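Local coordinates for glycoside hydrolase family protein (Novosphingobium sp. PP1Y, PDB 6Q2F) that probably hydrolyses alpha-L-rhamnosidic bonds, releasing terminal rhamnose, as expected of an alpha-L-rhamnosidase, at residues Leu443-Leu448 and Ala510-Arg515; Phe663-Phe668 and Ile904-Asn909; Ser722-Thr727 and Ala961-Phe966. All blocks are in the same frame, centred on the assembly; numbering follows the deposited sequence.

Contact 1. Residues Leu443-Leu448 and Ala510-Arg515; sequences LGYSLL and ANWTPR
Tyr445 and Trp512 meet where an inserted antiparallel beta sheet leans on a loop of the (beta/alpha)8 barrel. Tyr445 lies near the end of strand 436-447, while Trp512 belongs to the loop that follows barrel strand 497-502 and leads to helix 516-524, with Arg515 as that helix's N-cap residue. The two rings are nearly parallel, their planes 22° apart, but they are slid so far past each other that they barely overlap: the phenol ring centroid stands 5.2 Å from that of the five-membered indole ring. Contact falls on a few atoms, with Tyr445 CD2 reaching Trp512 CD1 at 3.5 Å, and Tyr445 CB adding a touch on Trp512 CD1 at 3.6 Å. Although the ring planes nearly match, the two side chains run across one another at about a right angle. Trp512 CG is anti to the backbone N (chi1 179°), which carries the indole out from the loop toward the strand; Tyr445 answers with its ring tucked between its own N and carbonyl carbon (chi1 70°). Large flat side chains suit this place because they bridge the 7.0 Å between the CA atoms of Tyr445 and Trp512, and the indole also packs on Val209 of strand 206-217 and on Tyr553 of helix 543-575. Between Ala510 and Trp512 in the loop, Asn511 fastens the chain with its amide, OD1 accepting from Leu153 N and ND2 donating to Ala386 O. At the other end, where the strand has ended, Leu448 reaches over Ala510, whose small side chain lets the loop backbone come close: the Leu448 CD2 methyl comes to 3.8 Å from Ala510 N and 4.1 Å from Ala510 CB.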
# COMPACT_ATOMS: atom_id res chain seq x y z
N LEU A 443 12.38 11.43 32.01
CA LEU A 443 12.12 10.86 30.70
C LEU A 443 13.34 10.07 30.25
O LEU A 443 14.48 10.52 30.42
CB LEU A 443 11.80 11.96 29.69
CG LEU A 443 10.64 12.86 30.09
CD1 LEU A 443 10.46 13.94 29.04
CD2 LEU A 443 9.38 12.03 30.24
N GLY A 444 13.09 8.91 29.66
CA GLY A 444 14.15 8.16 29.02
C GLY A 444 13.60 7.51 27.78
O GLY A 444 12.47 7.79 27.38
N TYR A 445 14.40 6.65 27.15
CA TYR A 445 13.88 5.83 26.07
C TYR A 445 14.36 4.40 26.24
O TYR A 445 15.33 4.12 26.96
CB TYR A 445 14.26 6.37 24.68
CG TYR A 445 15.73 6.24 24.31
CD1 TYR A 445 16.25 5.04 23.83
CD2 TYR A 445 16.59 7.34 24.43
CE1 TYR A 445 17.59 4.92 23.49
CE2 TYR A 445 17.92 7.24 24.08
CZ TYR A 445 18.42 6.03 23.62
OH TYR A 445 19.76 5.93 23.29
N SER A 446 13.66 3.50 25.56
CA SER A 446 14.04 2.10 25.53
C SER A 446 13.60 1.55 24.18
O SER A 446 12.98 2.25 23.37
CB SER A 446 13.45 1.35 26.71
OG SER A 446 12.04 1.28 26.60
N LEU A 447 13.93 0.29 23.93
CA LEU A 447 13.76 -0.31 22.61
C LEU A 447 12.36 -0.88 22.40
O LEU A 447 11.73 -1.40 23.32
CB LEU A 447 14.80 -1.41 22.40
CG LEU A 447 16.24 -0.91 22.46
CD1 LEU A 447 17.18 -2.01 22.01
CD2 LEU A 447 16.41 0.36 21.60
N LEU A 448 11.88 -0.78 21.15
CA LEU A 448 10.73 -1.56 20.71
C LEU A 448 11.08 -3.03 20.56
O LEU A 448 10.25 -3.91 20.84
CB LEU A 448 10.22 -1.04 19.37
CG LEU A 448 8.92 -0.27 19.30
CD1 LEU A 448 9.06 0.99 20.13
CD2 LEU A 448 8.61 0.06 17.83
N ALA A 510 7.15 3.54 17.11
CA ALA A 510 8.26 4.23 17.75
C ALA A 510 7.97 5.73 17.82
O ALA A 510 7.38 6.30 16.90
CB ALA A 510 9.56 3.97 16.98
N ASN A 511 8.39 6.36 18.92
CA ASN A 511 8.06 7.78 19.06
C ASN A 511 9.16 8.56 19.76
O ASN A 511 8.88 9.59 20.39
CB ASN A 511 6.74 7.96 19.83
CG ASN A 511 6.85 7.58 21.31
OD1 ASN A 511 7.87 7.08 21.78
ND2 ASN A 511 5.77 7.82 22.06
N TRP A 512 10.40 8.08 19.71
CA TRP A 512 11.53 8.86 20.20
C TRP A 512 12.74 8.63 19.31
O TRP A 512 12.93 7.55 18.75
CB TRP A 512 11.90 8.54 21.67
CG TRP A 512 13.08 9.36 22.10
CD1 TRP A 512 14.37 8.94 22.20
CD2 TRP A 512 13.09 10.76 22.41
NE1 TRP A 512 15.18 9.98 22.58
CE2 TRP A 512 14.42 11.11 22.70
CE3 TRP A 512 12.10 11.75 22.47
CZ2 TRP A 512 14.78 12.41 23.07
CZ3 TRP A 512 12.46 13.03 22.82
CH2 TRP A 512 13.79 13.35 23.12
N THR A 513 13.55 9.67 19.19
CA THR A 513 14.84 9.54 18.53
C THR A 513 15.73 10.60 19.17
O THR A 513 15.22 11.64 19.60
CB THR A 513 14.70 9.71 17.00
OG1 THR A 513 15.88 9.25 16.33
CG2 THR A 513 14.42 11.17 16.61
N PRO A 514 17.03 10.35 19.28
CA PRO A 514 17.86 11.20 20.17
C PRO A 514 17.88 12.69 19.81
O PRO A 514 17.92 13.52 20.73
CB PRO A 514 19.25 10.56 20.06
CG PRO A 514 18.94 9.10 19.81
CD PRO A 514 17.75 9.14 18.84
N ARG A 515 17.81 13.05 18.53
CA ARG A 515 17.80 14.45 18.13
C ARG A 515 16.41 15.06 18.12
O ARG A 515 16.25 16.18 17.65
CB ARG A 515 18.42 14.60 16.73
CG ARG A 515 19.89 14.13 16.63
CD ARG A 515 20.40 14.31 15.21
NE ARG A 515 21.84 14.03 15.09
CZ ARG A 515 22.75 14.91 14.69
NH1 ARG A 515 22.38 16.14 14.36
NH2 ARG A 515 24.02 14.56 14.62

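Contact 2. Residues Phe663-Phe668 and Ile904-Asn909; sequences FIDLEF and IYYLVN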
# COMPACT_ATOMS: atom_id res chain seq x y z
N PHE A 663 -7.15 -7.53 -13.33
CA PHE A 663 -6.35 -6.99 -12.22
C PHE A 663 -5.31 -5.99 -12.75
O PHE A 663 -5.24 -4.86 -12.28
CB PHE A 663 -5.66 -8.12 -11.43
CG PHE A 663 -6.62 -9.14 -10.89
CD1 PHE A 663 -7.79 -8.74 -10.28
CD2 PHE A 663 -6.35 -10.50 -11.01
CE1 PHE A 663 -8.70 -9.67 -9.80
CE2 PHE A 663 -7.25 -11.45 -10.52
CZ PHE A 663 -8.43 -11.04 -9.92
N ILE A 664 -4.55 -6.38 -13.79
CA ILE A 664 -3.50 -5.53 -14.34
C ILE A 664 -4.10 -4.31 -15.02
O ILE A 664 -3.49 -3.24 -15.04
CB ILE A 664 -2.61 -6.33 -15.32
CG1 ILE A 664 -1.19 -5.78 -15.31
CG2 ILE A 664 -3.20 -6.41 -16.74
CD1 ILE A 664 -0.41 -6.18 -14.04
N ASP A 665 -5.29 -4.46 -15.62
CA ASP A 665 -5.98 -3.31 -16.19
C ASP A 665 -6.38 -2.32 -15.10
O ASP A 665 -6.31 -1.10 -15.30
CB ASP A 665 -7.20 -3.77 -17.01
CG ASP A 665 -6.80 -4.56 -18.27
OD1 ASP A 665 -5.61 -4.59 -18.64
OD2 ASP A 665 -7.69 -5.16 -18.92
N LEU A 666 -6.77 -2.82 -13.93
CA LEU A 666 -7.09 -1.93 -12.83
C LEU A 666 -5.84 -1.19 -12.35
O LEU A 666 -5.89 0.01 -12.07
CB LEU A 666 -7.75 -2.72 -11.70
CG LEU A 666 -7.98 -1.88 -10.43
CD1 LEU A 666 -8.99 -0.72 -10.71
CD2 LEU A 666 -8.48 -2.76 -9.27
N GLU A 667 -4.70 -1.88 -12.27
CA GLU A 667 -3.45 -1.20 -11.93
C GLU A 667 -3.11 -0.15 -12.98
O GLU A 667 -2.69 0.97 -12.64
CB GLU A 667 -2.32 -2.21 -11.84
CG GLU A 667 -2.47 -3.20 -10.71
CD GLU A 667 -1.34 -4.20 -10.70
OE1 GLU A 667 -0.21 -3.82 -11.06
OE2 GLU A 667 -1.60 -5.36 -10.35
N PHE A 668 -3.25 -0.51 -14.26
CA PHE A 668 -2.94 0.42 -15.33
C PHE A 668 -3.79 1.69 -15.24
O PHE A 668 -3.27 2.80 -15.28
CB PHE A 668 -3.13 -0.27 -16.67
CG PHE A 668 -2.00 -1.22 -17.03
CD1 PHE A 668 -0.69 -0.92 -16.71
CD2 PHE A 668 -2.26 -2.40 -17.71
CE1 PHE A 668 0.34 -1.76 -17.05
CE2 PHE A 668 -1.23 -3.27 -18.04
CZ PHE A 668 0.07 -2.94 -17.72
N ILE A 904 -2.70 10.28 -25.67
CA ILE A 904 -3.02 8.87 -25.54
C ILE A 904 -4.04 8.74 -24.42
O ILE A 904 -3.76 9.14 -23.29
CB ILE A 904 -1.78 8.02 -25.23
CG1 ILE A 904 -0.74 8.16 -26.33
CG2 ILE A 904 -2.19 6.56 -25.03
CD1 ILE A 904 0.61 7.63 -25.88
N TYR A 905 -5.23 8.22 -24.74
CA TYR A 905 -6.22 7.88 -23.73
C TYR A 905 -6.24 6.38 -23.54
O TYR A 905 -6.23 5.62 -24.51
CB TYR A 905 -7.61 8.38 -24.10
CG TYR A 905 -7.77 9.87 -24.00
CD1 TYR A 905 -7.36 10.69 -25.04
CD2 TYR A 905 -8.34 10.46 -22.88
CE1 TYR A 905 -7.50 12.07 -24.98
CE2 TYR A 905 -8.48 11.85 -22.81
CZ TYR A 905 -8.06 12.64 -23.87
OH TYR A 905 -8.20 14.01 -23.84
N TYR A 906 -6.25 5.96 -22.28
CA TYR A 906 -6.38 4.56 -21.91
C TYR A 906 -7.75 4.39 -21.29
O TYR A 906 -8.07 5.10 -20.33
CB TYR A 906 -5.29 4.15 -20.92
CG TYR A 906 -5.32 2.70 -20.49
CD1 TYR A 906 -5.18 1.67 -21.40
CD2 TYR A 906 -5.48 2.37 -19.15
CE1 TYR A 906 -5.19 0.33 -21.00
CE2 TYR A 906 -5.49 1.05 -18.74
CZ TYR A 906 -5.33 0.04 -19.65
OH TYR A 906 -5.33 -1.28 -19.20
N LEU A 907 -8.54 3.45 -21.81
CA LEU A 907 -9.90 3.19 -21.35
C LEU A 907 -10.03 1.73 -20.92
O LEU A 907 -9.50 0.82 -21.58
CB LEU A 907 -10.92 3.46 -22.46
CG LEU A 907 -10.90 4.77 -23.25
CD1 LEU A 907 -12.13 4.88 -24.15
CD2 LEU A 907 -10.85 5.95 -22.31
N VAL A 908 -10.77 1.49 -19.83
CA VAL A 908 -11.06 0.13 -19.39
C VAL A 908 -12.55 0.00 -19.12
O VAL A 908 -13.08 0.70 -18.25
CB VAL A 908 -10.27 -0.27 -18.14
CG1 VAL A 908 -10.57 -1.75 -17.81
CG2 VAL A 908 -8.79 -0.02 -18.37
N ASN A 909 -13.21 -0.90 -19.84
CA ASN A 909 -14.61 -1.23 -19.56
C ASN A 909 -14.63 -2.19 -18.38
O ASN A 909 -14.45 -3.40 -18.53
CB ASN A 909 -15.29 -1.83 -20.78
CG ASN A 909 -16.61 -2.47 -20.44
OD1 ASN A 909 -17.32 -2.03 -19.55
ND2 ASN A 909 -16.97 -3.53 -21.18
O HOH W 1 -4.28 -2.89 -21.19
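The ring of Tyr906 has the backbone O of Asp665 at its edge, near the ring plane, while Phe668 CB approaches it obliquely, 3.4 Å from Tyr906 CE2. From its own sheet Phe963 brings a second ring against Tyr906. The Phe668 ring in turn is met obliquely by the tyrosine hydroxyl, with Phe668 CD2 3.6 Å from Tyr906 OH. The third flat group, the Asp665 carboxylate, stands almost upright to the tyrosine ring, 79° between the planes. Asp665 OD1 and Tyr906 OH are 3.4 Å apart, yet the angle is too poor for a hydrogen bond; a water joins them instead, 2.8 Å from Tyr906 OH and making a weak bond to Asp665 OD1. The carboxylate has firmer partners: Lys661, one turn earlier in the helix, forms a salt bridge with OD2, and Tyr717 of helix 712-726 bonds to OD1, so this buried charge is probably well compensated. Tyr906 can reach the helix because its ring extends with CG anti to the backbone N (chi1 -179°). Two residues further along the strand Val908, on the same side of the sheet, packs against the aliphatic part of the acid, its CG1 methyl 4.0 Å from Asp665 CB. A compact branched residue suits this point, where the backbones come nearest; a long aromatic one suits Tyr906, where they lie further apart. Asp665 and Phe668, three residues apart, present one side of their helix to these two. The axes of helix segment 663-668 and strand segment 904-908 approach to 9.2 Å, their directions at 140°: helix-on-sheet packing between two domains, in which helix 657-670, between barrel strands 642-649 and 674-677 in the chain, rests on an antiparallel sheet.

Contact 3. Residues Ser722-Thr727 and Ala961-Phe966; sequences SLLLQT and AVFVVF
Phe963, Leu724 and Leu725 make this contact between the C-terminal part of helix 712-726 and strand 961-967. The CD1 methyl of Leu724 sits over one face of the Phe963 ring, 3.5 Å from the ring centroid and only 19° off the normal, a CH-pi contact. Leu724 CB adds a second touch, 3.5 Å from Phe963 CE2. At the ring edge, in its plane, comes Leu725, whose CG lies 3.8 Å from Phe963 CE2, so two consecutive leucines hold the ring by face and by rim. The CB of Phe963 points to the helix, and with CG anti to the carbonyl carbon (chi1 -67°) the ring lies with one face against Leu724 CD1. Replacing Phe963 by an alanine would probably open a gap beneath the Leu724 methyl and leave Leu725 without the rim it rests on. One residue before Leu724, Leu723 O accepts from Thr727 OG1 at 2.8 Å and from Gln726 N, the two donors coming from opposite faces of its carbonyl plane. Leu42 and Phe46 of helix 42-47 also pack on Leu724. With only hydrocarbon surfaces meeting across the contact, its hold depends on close fit and exclusion of water, not on polar pairing.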
# COMPACT_ATOMS: atom_id res chain seq x y z
N SER A 722 2.31 -0.87 -20.59
CA SER A 722 3.22 -0.07 -19.78
C SER A 722 3.92 0.97 -20.64
O SER A 722 4.10 2.11 -20.21
CB SER A 722 4.26 -0.98 -19.11
OG SER A 722 3.64 -1.99 -18.32
N LEU A 723 4.34 0.58 -21.86
CA LEU A 723 5.04 1.52 -22.74
C LEU A 723 4.22 2.78 -22.96
O LEU A 723 4.70 3.90 -22.72
CB LEU A 723 5.36 0.84 -24.08
CG LEU A 723 5.81 1.82 -25.17
CD1 LEU A 723 7.21 2.41 -24.86
CD2 LEU A 723 5.75 1.20 -26.57
N LEU A 724 2.97 2.62 -23.42
CA LEU A 724 2.13 3.79 -23.66
C LEU A 724 1.87 4.54 -22.37
O LEU A 724 1.86 5.78 -22.35
CB LEU A 724 0.83 3.37 -24.32
CG LEU A 724 0.96 2.64 -25.67
CD1 LEU A 724 -0.39 2.47 -26.39
CD2 LEU A 724 1.88 3.43 -26.58
N LEU A 725 1.69 3.81 -21.26
CA LEU A 725 1.39 4.43 -19.97
C LEU A 725 2.63 5.03 -19.31
O LEU A 725 2.51 5.67 -18.26
CB LEU A 725 0.71 3.41 -19.07
CG LEU A 725 -0.72 3.16 -19.62
CD1 LEU A 725 -1.38 1.94 -18.95
CD2 LEU A 725 -1.59 4.38 -19.36
N GLN A 726 3.80 4.89 -19.91
CA GLN A 726 4.96 5.68 -19.49
C GLN A 726 5.25 6.85 -20.41
O GLN A 726 6.11 7.67 -20.10
CB GLN A 726 6.21 4.78 -19.43
CG GLN A 726 6.13 3.66 -18.41
CD GLN A 726 7.29 2.68 -18.51
OE1 GLN A 726 8.31 2.96 -19.14
NE2 GLN A 726 7.14 1.52 -17.88
N THR A 727 4.57 6.93 -21.55
CA THR A 727 4.91 7.88 -22.59
C THR A 727 4.46 9.28 -22.22
O THR A 727 3.39 9.46 -21.63
CB THR A 727 4.26 7.45 -23.92
OG1 THR A 727 4.79 6.17 -24.29
CG2 THR A 727 4.55 8.45 -25.03
N ALA A 961 -9.67 -3.43 -22.54
CA ALA A 961 -8.83 -2.27 -22.35
C ALA A 961 -8.27 -1.88 -23.70
O ALA A 961 -7.86 -2.74 -24.47
CB ALA A 961 -7.69 -2.59 -21.37
N VAL A 962 -8.22 -0.58 -23.98
CA VAL A 962 -7.77 -0.15 -25.30
C VAL A 962 -7.20 1.25 -25.20
O VAL A 962 -7.57 2.04 -24.33
CB VAL A 962 -8.92 -0.22 -26.33
CG1 VAL A 962 -9.90 0.94 -26.13
CG2 VAL A 962 -8.36 -0.25 -27.76
N PHE A 963 -6.28 1.55 -26.10
CA PHE A 963 -5.71 2.88 -26.19
C PHE A 963 -6.35 3.60 -27.37
O PHE A 963 -6.42 3.05 -28.48
CB PHE A 963 -4.19 2.78 -26.33
CG PHE A 963 -3.50 2.25 -25.10
CD1 PHE A 963 -3.36 0.88 -24.89
CD2 PHE A 963 -3.01 3.12 -24.14
CE1 PHE A 963 -2.74 0.39 -23.75
CE2 PHE A 963 -2.37 2.65 -22.99
CZ PHE A 963 -2.23 1.28 -22.79
N VAL A 964 -6.86 4.80 -27.12
CA VAL A 964 -7.34 5.68 -28.17
C VAL A 964 -6.26 6.75 -28.32
O VAL A 964 -6.02 7.55 -27.42
CB VAL A 964 -8.72 6.28 -27.86
CG1 VAL A 964 -9.30 7.02 -29.09
CG2 VAL A 964 -9.68 5.16 -27.46
N VAL A 965 -5.56 6.71 -29.44
CA VAL A 965 -4.33 7.46 -29.64
C VAL A 965 -4.60 8.60 -30.61
O VAL A 965 -5.15 8.38 -31.70
CB VAL A 965 -3.22 6.52 -30.17
CG1 VAL A 965 -1.98 7.31 -30.50
CG2 VAL A 965 -2.93 5.46 -29.12
N PHE A 966 -4.22 9.81 -30.22
CA PHE A 966 -4.43 11.03 -31.01
C PHE A 966 -3.07 11.64 -31.34
O PHE A 966 -2.63 12.59 -30.69
CB PHE A 966 -5.26 12.01 -30.26
CG PHE A 966 -6.64 11.56 -29.97
CD1 PHE A 966 -6.91 10.77 -28.86
CD2 PHE A 966 -7.69 11.95 -30.79
CE1 PHE A 966 -8.20 10.37 -28.59
CE2 PHE A 966 -8.97 11.55 -30.51
CZ PHE A 966 -9.23 10.77 -29.42

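Overall arrangement
From the N terminus, the first of the three contacts along the chain is contact 1, where residues 443-448 of the inserted beta region rest on the loop 510-515 and close a loop of 61 residues that includes barrel strand 497-502. Contacts 2 and 3 follow in series, about 45 and 49 Å away between centres and across the chain's centre. These two cross: 663-668 opens contact 2, 722-727 opens contact 3, then 904-909 closes the first and 961-966 the second, each loop spanning over 230 residues. Strands 902-908 and 961-967 are antiparallel neighbours, so two helices, 657-670 and 712-726, are tied to one sheet, with the contact centres 9 Å apart.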